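Local structure of glucanase (Clostridium thermocellum, 5GXX) at residues Met67-Tyr75 with Thr307-Asp317; Trp48-Lys56 with Gly123-Arg134. The protein probably hydrolyses internal beta-1,4-glucosidic bonds of cellulose, as a cellulosomal endoglucanase of glycoside hydrolase family 9. The protein carries 1 engineered substitution. All blocks are in the same frame, centred on the assembly; numbering follows the deposited sequence.

Contact 1: residues Met67-Tyr75 with Thr307-Asp317; sequences MLGWALYEY and TEAFLAFVYAD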
loop_
_atom_site.group_PDB
_atom_site.type_symbol
_atom_site.label_atom_id
_atom_site.label_comp_id
_atom_site.label_asym_id
_atom_site.label_seq_id
_atom_site.Cartn_x
_atom_site.Cartn_y
_atom_site.Cartn_z
ATOM N N MET A 67 33.612 -37.085 6.867
ATOM C CA MET A 67 33.371 -38.125 5.866
ATOM C C MET A 67 34.202 -37.908 4.606
ATOM O O MET A 67 34.660 -38.900 4.037
ATOM C CB MET A 67 31.897 -38.131 5.493
ATOM C CG MET A 67 30.961 -38.544 6.600
ATOM S SD MET A 67 31.338 -40.151 7.285
ATOM C CE MET A 67 30.802 -41.278 5.990
ATOM N N LEU A 68 34.438 -36.665 4.192
ATOM C CA LEU A 68 35.386 -36.399 3.103
ATOM C C LEU A 68 36.796 -36.849 3.484
ATOM O O LEU A 68 37.511 -37.416 2.648
ATOM C CB LEU A 68 35.388 -34.929 2.683
ATOM C CG LEU A 68 34.093 -34.397 2.059
ATOM C CD1 LEU A 68 34.346 -33.038 1.395
ATOM C CD2 LEU A 68 33.444 -35.348 1.045
ATOM N N GLY A 69 37.165 -36.610 4.747
ATOM C CA GLY A 69 38.445 -37.076 5.275
ATOM C C GLY A 69 38.510 -38.589 5.240
ATOM O O GLY A 69 39.526 -39.159 4.814
ATOM N N TRP A 70 37.418 -39.241 5.642
ATOM C CA TRP A 70 37.387 -40.701 5.690
ATOM C C TRP A 70 37.542 -41.241 4.271
ATOM O O TRP A 70 38.256 -42.229 4.078
ATOM C CB TRP A 70 36.120 -41.209 6.393
ATOM C CG TRP A 70 36.127 -42.669 6.772
ATOM C CD1 TRP A 70 37.175 -43.531 6.678
ATOM C CD2 TRP A 70 35.036 -43.425 7.330
ATOM N NE1 TRP A 70 36.805 -44.782 7.118
ATOM C CE2 TRP A 70 35.496 -44.742 7.527
ATOM C CE3 TRP A 70 33.698 -43.123 7.642
ATOM C CZ2 TRP A 70 34.676 -45.751 8.049
ATOM C CZ3 TRP A 70 32.894 -44.115 8.168
ATOM C CH2 TRP A 70 33.374 -45.422 8.343
ATOM N N ALA A 71 36.902 -40.595 3.292
ATOM C CA ALA A 71 37.049 -41.012 1.894
ATOM C C ALA A 71 38.521 -41.017 1.462
ATOM O O ALA A 71 38.999 -41.976 0.838
ATOM C CB ALA A 71 36.213 -40.128 0.993
ATOM N N LEU A 72 39.233 -39.949 1.807
ATOM C CA LEU A 72 40.649 -39.839 1.491
ATOM C C LEU A 72 41.463 -40.865 2.267
ATOM O O LEU A 72 42.410 -41.429 1.712
ATOM C CB LEU A 72 41.155 -38.417 1.769
ATOM C CG LEU A 72 40.741 -37.323 0.776
ATOM C CD1 LEU A 72 41.019 -35.921 1.325
ATOM C CD2 LEU A 72 41.383 -37.469 -0.607
ATOM N N TYR A 73 41.105 -41.109 3.530
ATOM C CA TYR A 73 41.822 -42.047 4.392
ATOM C C TYR A 73 41.781 -43.468 3.841
ATOM O O TYR A 73 42.775 -44.187 3.894
ATOM C CB TYR A 73 41.270 -41.987 5.825
ATOM C CG TYR A 73 41.950 -42.886 6.831
ATOM C CD1 TYR A 73 43.101 -42.474 7.516
ATOM C CD2 TYR A 73 41.422 -44.134 7.140
ATOM C CE1 TYR A 73 43.716 -43.303 8.451
ATOM C CE2 TYR A 73 42.022 -44.961 8.074
ATOM C CZ TYR A 73 43.177 -44.542 8.724
ATOM O OH TYR A 73 43.752 -45.393 9.647
ATOM N N GLU A 74 40.644 -43.854 3.271
ATOM C CA GLU A 74 40.492 -45.212 2.736
ATOM C C GLU A 74 40.995 -45.359 1.312
ATOM O O GLU A 74 41.607 -46.375 0.972
ATOM C CB GLU A 74 39.015 -45.619 2.743
ATOM C CG GLU A 74 38.410 -45.648 4.139
ATOM C CD GLU A 74 39.024 -46.690 5.040
ATOM O OE1 GLU A 74 39.663 -47.653 4.545
ATOM O OE2 GLU A 74 38.852 -46.571 6.271
ATOM N N TYR A 75 40.708 -44.359 0.486
ATOM C CA TYR A 75 40.766 -44.530 -0.960
ATOM C C TYR A 75 41.582 -43.437 -1.657
ATOM O O TYR A 75 41.690 -43.431 -2.882
ATOM C CB TYR A 75 39.334 -44.729 -1.531
ATOM C CG TYR A 75 38.594 -45.921 -0.913
ATOM C CD1 TYR A 75 39.180 -47.185 -0.873
ATOM C CD2 TYR A 75 37.295 -45.797 -0.386
ATOM C CE1 TYR A 75 38.538 -48.279 -0.300
ATOM C CE2 TYR A 75 36.640 -46.896 0.198
ATOM C CZ TYR A 75 37.268 -48.133 0.233
ATOM O OH TYR A 75 36.671 -49.255 0.793
ATOM N N THR A 307 25.418 -43.408 2.144
ATOM C CA THR A 307 26.364 -43.386 3.273
ATOM C C THR A 307 26.606 -44.815 3.748
ATOM O O THR A 307 27.758 -45.233 3.970
ATOM C CB THR A 307 25.850 -42.495 4.433
ATOM O OG1 THR A 307 25.692 -41.152 3.948
ATOM C CG2 THR A 307 26.850 -42.517 5.607
ATOM N N GLU A 308 25.525 -45.588 3.848
ATOM C CA GLU A 308 25.649 -47.003 4.237
ATOM C C GLU A 308 26.429 -47.765 3.179
ATOM O O GLU A 308 27.175 -48.684 3.534
ATOM C CB GLU A 308 24.279 -47.631 4.498
ATOM C CG GLU A 308 23.637 -47.068 5.762
ATOM C CD GLU A 308 24.430 -47.441 7.004
ATOM O OE1 GLU A 308 24.957 -48.580 7.067
ATOM O OE2 GLU A 308 24.563 -46.625 7.950
ATOM N N ALA A 309 26.285 -47.392 1.903
ATOM C CA ALA A 309 27.113 -48.001 0.856
ATOM C C ALA A 309 28.601 -47.806 1.164
ATOM O O ALA A 309 29.374 -48.762 1.089
ATOM C CB ALA A 309 26.749 -47.489 -0.553
ATOM N N PHE A 310 28.993 -46.600 1.571
ATOM C CA PHE A 310 30.390 -46.372 1.955
ATOM C C PHE A 310 30.820 -47.248 3.114
ATOM O O PHE A 310 31.866 -47.889 3.027
ATOM C CB PHE A 310 30.613 -44.890 2.254
ATOM C CG PHE A 310 32.041 -44.536 2.597
ATOM C CD1 PHE A 310 33.086 -44.931 1.766
ATOM C CD2 PHE A 310 32.330 -43.800 3.736
ATOM C CE1 PHE A 310 34.397 -44.597 2.056
ATOM C CE2 PHE A 310 33.649 -43.464 4.046
ATOM C CZ PHE A 310 34.686 -43.859 3.203
ATOM N N LEU A 311 30.029 -47.301 4.179
ATOM C CA LEU A 311 30.386 -48.156 5.311
ATOM C C LEU A 311 30.510 -49.623 4.920
ATOM O O LEU A 311 31.420 -50.320 5.386
ATOM C CB LEU A 311 29.345 -48.045 6.416
ATOM C CG LEU A 311 29.613 -47.005 7.507
ATOM C CD1 LEU A 311 29.663 -45.585 6.955
ATOM C CD2 LEU A 311 28.585 -47.102 8.627
ATOM N N ALA A 312 29.592 -50.077 4.060
ATOM C CA ALA A 312 29.592 -51.461 3.587
ATOM C C ALA A 312 30.830 -51.777 2.752
ATOM O O ALA A 312 31.427 -52.844 2.940
ATOM C CB ALA A 312 28.299 -51.771 2.825
ATOM N N PHE A 313 31.244 -50.855 1.884
ATOM C CA PHE A 313 32.473 -51.047 1.114
ATOM C C PHE A 313 33.675 -51.138 2.062
ATOM O O PHE A 313 34.531 -52.014 1.906
ATOM C CB PHE A 313 32.720 -49.893 0.127
ATOM C CG PHE A 313 31.912 -49.932 -1.155
ATOM C CD1 PHE A 313 31.782 -51.078 -1.939
ATOM C CD2 PHE A 313 31.342 -48.756 -1.626
ATOM C CE1 PHE A 313 31.054 -51.064 -3.126
ATOM C CE2 PHE A 313 30.647 -48.705 -2.837
ATOM C CZ PHE A 313 30.499 -49.864 -3.596
ATOM N N VAL A 314 33.772 -50.210 3.014
ATOM C CA VAL A 314 34.915 -50.181 3.928
ATOM C C VAL A 314 34.968 -51.475 4.742
ATOM O O VAL A 314 36.028 -52.084 4.897
ATOM C CB VAL A 314 34.899 -48.933 4.842
ATOM C CG1 VAL A 314 35.983 -49.049 5.927
ATOM C CG2 VAL A 314 35.116 -47.648 4.056
ATOM N N TYR A 315 33.816 -51.930 5.223
ATOM C CA TYR A 315 33.773 -53.140 6.019
ATOM C C TYR A 315 34.112 -54.364 5.165
ATOM O O TYR A 315 34.945 -55.187 5.552
ATOM C CB TYR A 315 32.431 -53.308 6.736
ATOM C CG TYR A 315 32.503 -54.488 7.684
ATOM C CD1 TYR A 315 33.340 -54.447 8.815
ATOM C CD2 TYR A 315 31.767 -55.654 7.438
ATOM C CE1 TYR A 315 33.459 -55.535 9.656
ATOM C CE2 TYR A 315 31.867 -56.750 8.300
ATOM C CZ TYR A 315 32.707 -56.674 9.404
ATOM O OH TYR A 315 32.828 -57.736 10.272
ATOM N N ALA A 316 33.497 -54.475 3.996
ATOM C CA ALA A 316 33.791 -55.597 3.104
ATOM C C ALA A 316 35.274 -55.659 2.751
ATOM O O ALA A 316 35.866 -56.730 2.717
ATOM C CB ALA A 316 32.953 -55.504 1.838
ATOM N N ASP A 317 35.880 -54.509 2.482
ATOM C CA ASP A 317 37.298 -54.478 2.135
ATOM C C ASP A 317 38.211 -54.861 3.292
ATOM O O ASP A 317 39.383 -55.192 3.065
ATOM C CB ASP A 317 37.680 -53.085 1.644
ATOM C CG ASP A 317 37.240 -52.830 0.222
ATOM O OD1 ASP A 317 36.915 -53.811 -0.487
ATOM O OD2 ASP A 317 37.223 -51.651 -0.187
#
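Met67-Tyr75 and Thr307-Asp317 run in the same direction as two helical segments, their axes 11.7 Å apart at closest approach and 27° askew, with Phe310 of the second reaching Trp70 and Tyr75 of the first. They belong to helices 58-75 and 301-318 of the (alpha/alpha)6 barrel that makes up the family 9 catalytic domain. Large side chains fill the wide spacing, in knobs-into-holes fashion. With CG opposite its own backbone N (chi1 -177°), Phe310 swings its ring across the gap into a hole formed by Met67, Trp70, Ala71 and Tyr75. It presents an edge to the indole face in a T-shaped pair, the Phe310 centroid 5.0 Å from that of the six-membered ring of Trp70 and the planes at 72°. Phe310 CE2 sits over the CD2-CE3 side of the indole face, 3.6 Å from Trp70 CD2, while Phe310 CZ points at the helix backbone, 3.9 Å from Ala71 CA. Along the rest of the phenyl rim, Met67 CE closes on CD2 of Phe310 at 3.7 Å. At the other end Tyr75 CE2 meets CE1 of Phe310, also at 3.7 Å.

The rotation of the indole is fixed by a bond one turn on: Trp70 NE1 donates to Glu74 OE2 at 2.8 Å, in the indole plane and to the anti lone pair of the carboxylate. Arg258 forms a salt bridge to the same oxygen, and Val314 CG1 of the facing helix touches the carboxylate, the two side chains crossing at about a right angle.

Tyr75 is the second knob, set among Phe310, Phe313, Val314 and Asp317. Arg424 of helix 412-429 pairs with Asp317 OD2, and Tyr75 OH also donates a hydrogen bond to this oxygen, 2.6 Å from OH to Asp317 OD2, on its anti side and somewhat out of the carboxylate plane.

Contact 2: residues Trp48-Lys56 with Gly123-Arg134; sequences WYDAGDHVK and GSAEVIEKEMTR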
loop_
_atom_site.group_PDB
_atom_site.type_symbol
_atom_site.label_atom_id
_atom_site.label_comp_id
_atom_site.label_asym_id
_atom_site.label_seq_id
_atom_site.Cartn_x
_atom_site.Cartn_y
_atom_site.Cartn_z
ATOM N N TRP A 48 31.101 -23.954 4.716
ATOM C CA TRP A 48 30.049 -24.242 3.743
ATOM C C TRP A 48 28.680 -23.805 4.224
ATOM O O TRP A 48 28.357 -24.045 5.392
ATOM C CB TRP A 48 29.918 -25.739 3.464
ATOM C CG TRP A 48 31.117 -26.388 2.823
ATOM C CD1 TRP A 48 31.883 -25.898 1.783
ATOM C CD2 TRP A 48 31.686 -27.652 3.179
ATOM N NE1 TRP A 48 32.883 -26.799 1.467
ATOM C CE2 TRP A 48 32.794 -27.870 2.324
ATOM C CE3 TRP A 48 31.371 -28.629 4.140
ATOM C CZ2 TRP A 48 33.569 -29.025 2.392
ATOM C CZ3 TRP A 48 32.153 -29.769 4.213
ATOM C CH2 TRP A 48 33.242 -29.959 3.342
ATOM N N TYR A 49 27.870 -23.263 3.309
ATOM C CA TYR A 49 26.425 -23.191 3.553
ATOM C C TYR A 49 25.907 -24.617 3.615
ATOM O O TYR A 49 26.395 -25.511 2.896
ATOM C CB TYR A 49 25.701 -22.396 2.464
ATOM C CG TYR A 49 26.288 -21.021 2.316
ATOM C CD1 TYR A 49 26.379 -20.180 3.421
ATOM C CD2 TYR A 49 26.764 -20.568 1.087
ATOM C CE1 TYR A 49 26.927 -18.919 3.314
ATOM C CE2 TYR A 49 27.300 -19.297 0.959
ATOM C CZ TYR A 49 27.374 -18.480 2.076
ATOM O OH TYR A 49 27.968 -17.246 1.944
ATOM N N ASP A 50 24.919 -24.864 4.465
ATOM C CA ASP A 50 24.553 -26.253 4.722
ATOM C C ASP A 50 23.886 -26.969 3.546
ATOM O O ASP A 50 24.284 -28.084 3.165
ATOM C CB ASP A 50 23.634 -26.333 5.944
ATOM C CG ASP A 50 23.227 -27.756 6.244
ATOM O OD1 ASP A 50 24.112 -28.571 6.599
ATOM O OD2 ASP A 50 22.016 -28.052 6.098
ATOM N N ALA A 51 22.897 -26.313 2.962
ATOM C CA ALA A 51 22.009 -26.997 2.036
ATOM C C ALA A 51 21.691 -26.001 0.926
ATOM O O ALA A 51 22.627 -25.420 0.371
ATOM C CB ALA A 51 20.760 -27.541 2.733
ATOM N N GLY A 52 20.425 -25.809 0.575
ATOM C CA GLY A 52 20.068 -24.771 -0.397
ATOM C C GLY A 52 19.776 -23.441 0.268
ATOM O O GLY A 52 19.198 -22.545 -0.345
ATOM N N ASP A 53 20.260 -23.347 1.508
ATOM C CA ASP A 53 20.127 -22.187 2.376
ATOM C C ASP A 53 21.481 -21.537 2.607
ATOM O O ASP A 53 22.465 -21.839 1.936
ATOM C CB ASP A 53 19.499 -22.608 3.715
ATOM C CG ASP A 53 20.348 -23.601 4.487
ATOM O OD1 ASP A 53 21.318 -24.121 3.890
ATOM O OD2 ASP A 53 20.060 -23.838 5.694
ATOM N N HIS A 54 21.548 -20.634 3.578
ATOM C CA HIS A 54 22.800 -19.935 3.821
ATOM C C HIS A 54 23.262 -19.979 5.281
ATOM O O HIS A 54 24.098 -19.186 5.717
ATOM C CB HIS A 54 22.747 -18.509 3.247
ATOM C CG HIS A 54 22.429 -18.489 1.785
ATOM N ND1 HIS A 54 21.206 -18.110 1.281
ATOM C CD2 HIS A 54 23.159 -18.905 0.721
ATOM C CE1 HIS A 54 21.205 -18.255 -0.033
ATOM N NE2 HIS A 54 22.378 -18.741 -0.397
ATOM N N VAL A 55 22.741 -20.934 6.037
ATOM C CA VAL A 55 23.189 -21.136 7.407
ATOM C C VAL A 55 24.460 -21.978 7.424
ATOM O O VAL A 55 24.598 -22.902 6.622
ATOM C CB VAL A 55 22.105 -21.836 8.248
ATOM C CG1 VAL A 55 22.549 -21.953 9.719
ATOM C CG2 VAL A 55 20.798 -21.071 8.173
ATOM N N LYS A 56 25.380 -21.656 8.331
ATOM C CA LYS A 56 26.512 -22.520 8.641
ATOM C C LYS A 56 26.136 -23.295 9.910
ATOM O O LYS A 56 26.101 -22.761 11.029
ATOM C CB LYS A 56 27.819 -21.713 8.753
ATOM C CG LYS A 56 28.127 -20.818 7.558
ATOM C CD LYS A 56 29.455 -20.093 7.765
ATOM C CE LYS A 56 29.638 -19.004 6.748
ATOM N NZ LYS A 56 30.921 -18.312 7.023
ATOM N N GLY A 123 16.778 -16.292 -2.157
ATOM C CA GLY A 123 17.619 -15.459 -3.008
ATOM C C GLY A 123 19.065 -15.893 -2.877
ATOM O O GLY A 123 19.374 -16.817 -2.124
ATOM N N SER A 124 19.945 -15.215 -3.606
ATOM C CA SER A 124 21.324 -15.652 -3.791
ATOM C C SER A 124 22.232 -15.226 -2.639
ATOM O O SER A 124 22.078 -14.133 -2.072
ATOM C CB SER A 124 21.861 -15.119 -5.125
ATOM O OG SER A 124 21.121 -15.686 -6.203
ATOM N N ALA A 125 23.185 -16.098 -2.318
ATOM C CA ALA A 125 24.141 -15.889 -1.238
ATOM C C ALA A 125 24.752 -14.487 -1.223
ATOM O O ALA A 125 24.842 -13.850 -0.175
ATOM C CB ALA A 125 25.267 -16.938 -1.329
ATOM N N GLU A 126 25.161 -14.013 -2.395
ATOM C CA GLU A 126 25.952 -12.790 -2.488
ATOM C C GLU A 126 25.186 -11.518 -2.121
ATOM O O GLU A 126 25.807 -10.469 -1.894
ATOM C CB GLU A 126 26.523 -12.641 -3.895
ATOM C CG GLU A 126 27.546 -13.695 -4.330
ATOM C CD GLU A 126 26.933 -15.018 -4.769
ATOM O OE1 GLU A 126 25.687 -15.141 -4.895
ATOM O OE2 GLU A 126 27.740 -15.968 -4.966
ATOM N N VAL A 127 23.861 -11.598 -2.083
ATOM C CA VAL A 127 23.055 -10.411 -1.778
ATOM C C VAL A 127 22.294 -10.517 -0.453
ATOM O O VAL A 127 21.565 -9.591 -0.097
ATOM C CB VAL A 127 22.096 -10.041 -2.945
ATOM C CG1 VAL A 127 22.917 -9.673 -4.194
ATOM C CG2 VAL A 127 21.126 -11.173 -3.228
ATOM N N ILE A 128 22.483 -11.593 0.308
ATOM C CA ILE A 128 21.683 -11.806 1.534
ATOM C C ILE A 128 21.872 -10.726 2.610
ATOM O O ILE A 128 20.957 -10.470 3.400
ATOM C CB ILE A 128 21.867 -13.233 2.135
ATOM C CG1 ILE A 128 20.732 -13.557 3.118
ATOM C CG2 ILE A 128 23.222 -13.365 2.806
ATOM C CD1 ILE A 128 20.676 -15.024 3.527
ATOM N N GLU A 129 23.039 -10.087 2.652
ATOM C CA GLU A 129 23.285 -9.044 3.647
ATOM C C GLU A 129 22.467 -7.777 3.410
ATOM O O GLU A 129 22.312 -6.977 4.332
ATOM C CB GLU A 129 24.780 -8.731 3.751
ATOM C CG GLU A 129 25.580 -9.923 4.262
ATOM C CD GLU A 129 27.078 -9.679 4.292
ATOM O OE1 GLU A 129 27.583 -8.849 3.503
ATOM O OE2 GLU A 129 27.760 -10.355 5.084
ATOM N N LYS A 130 21.931 -7.600 2.204
ATOM C CA LYS A 130 20.990 -6.520 1.934
ATOM C C LYS A 130 19.617 -6.815 2.525
ATOM O O LYS A 130 18.865 -5.884 2.821
ATOM C CB LYS A 130 20.867 -6.245 0.430
ATOM C CG LYS A 130 22.144 -5.733 -0.252
ATOM C CD LYS A 130 22.637 -4.380 0.272
ATOM C CE LYS A 130 21.701 -3.232 -0.036
ATOM N NZ LYS A 130 22.440 -1.923 0.009
ATOM N N GLU A 131 19.300 -8.097 2.708
ATOM C CA GLU A 131 18.022 -8.539 3.266
ATOM C C GLU A 131 18.011 -8.625 4.798
ATOM O O GLU A 131 17.029 -8.232 5.439
ATOM C CB GLU A 131 17.623 -9.893 2.657
ATOM C CG GLU A 131 16.393 -10.549 3.298
ATOM C CD GLU A 131 15.104 -9.777 3.063
ATOM O OE1 GLU A 131 15.058 -8.919 2.159
ATOM O OE2 GLU A 131 14.112 -10.042 3.770
ATOM N N MET A 132 19.078 -9.148 5.395
ATOM C CA MET A 132 19.123 -9.404 6.833
ATOM C C MET A 132 20.544 -9.370 7.389
ATOM O O MET A 132 21.521 -9.448 6.643
ATOM C CB MET A 132 18.470 -10.750 7.150
ATOM C CG MET A 132 19.334 -11.960 6.771
ATOM S SD MET A 132 18.479 -13.546 6.836
ATOM C CE MET A 132 17.426 -13.491 5.395
ATOM N N THR A 133 20.625 -9.275 8.713
ATOM C CA THR A 133 21.877 -9.281 9.467
ATOM C C THR A 133 21.994 -10.598 10.233
ATOM O O THR A 133 21.094 -10.997 10.976
ATOM C CB THR A 133 21.965 -8.061 10.421
ATOM O OG1 THR A 133 21.848 -6.869 9.638
ATOM C CG2 THR A 133 23.306 -8.014 11.137
ATOM N N ARG A 134 23.111 -11.282 10.028
ATOM C CA ARG A 134 23.233 -12.662 10.462
ATOM C C ARG A 134 23.897 -12.797 11.831
ATOM O O ARG A 134 25.038 -12.356 12.023
ATOM C CB ARG A 134 24.043 -13.447 9.428
ATOM C CG ARG A 134 23.305 -13.603 8.122
ATOM C CD ARG A 134 24.246 -13.752 6.930
ATOM N NE ARG A 134 25.198 -14.863 6.972
ATOM C CZ ARG A 134 24.889 -16.135 6.725
ATOM N NH1 ARG A 134 23.634 -16.483 6.475
ATOM N NH2 ARG A 134 25.843 -17.063 6.741
#
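The imidazole of His54 lies against Ala125, whose CA is set over the ring face, 3.8 Å from the centroid and 29° off the normal, a CH-pi contact. Near the plane of the same ring, at its edge, Gly123 O comes to 3.1 Å from His54 CE1; this buried carbonyl has no hydrogen-bonding partner in the model and faces the CE1-H of the imidazole, which is probably somewhat polarised. His54 NE2 is occupied by Thr365. Ile128 runs alongside the histidine in the reverse direction, its CD1 3.9 Å from ND1 of His54.

The methyl of Ala125 also reaches the phenol ring, with CB 3.9 Å from Tyr49 CE2, and His54 CD2 lies over the rim of that ring's face. Tyr49 precedes the conserved Asp-Ala-Gly-Asp motif of family 9, whose aspartates in relatives position and activate the attacking water; Asp50 and Asp53 probably do so here. The turn is pinned from within, Ala51 N donating to Asp53 OD1 at 2.9 Å, and His119 binds the other oxygen of Asp53.

Arg134 grips the peptide oxygen of His54, the residue that directly follows the motif, with the end of its guanidinium. NH1 of Arg134 is 2.8 Å from His54 O and comes from above the carbonyl plane. Arg134 NH2, at 2.9 Å from His54 O, approaches almost straight down the C=O bond, at 173°. Both bonds lie close to the guanidinium plane. A kink at chi3 (58°) turns the group toward this oxygen, while Arg134 NE forms a salt bridge with Asp42. The phenol ring of Tyr49 stands nearly perpendicular to the guanidinium, offering its edge, with CE1 4.0 Å from Arg134 NH2; at its far end Tyr49 OH bonds to Thr39.

From the N terminus the chain runs through helix 7-20 before it reaches the loop 48-56, passes through strand 56-57 and enters helix 58-75, which carries 67-75. Contact 2 closes first, when 123-134 returns to 48-56 after 66 intervening residues, 41 of them helical. Contact 1 waits for 307-317, with 231 residues between its segments. Since 67-75 falls between the two halves of contact 2, the two loops cross. Contact 2 joins the 48-56 loop to the loop and short helix of 123-134, beside the three-stranded sheet, whereas contact 1 ties helices 58-75 and 301-318 within the barrel. Their centres are about 31 Å apart, yet Trp48 CH2 touches Leu68 CD1 at 3.8 Å.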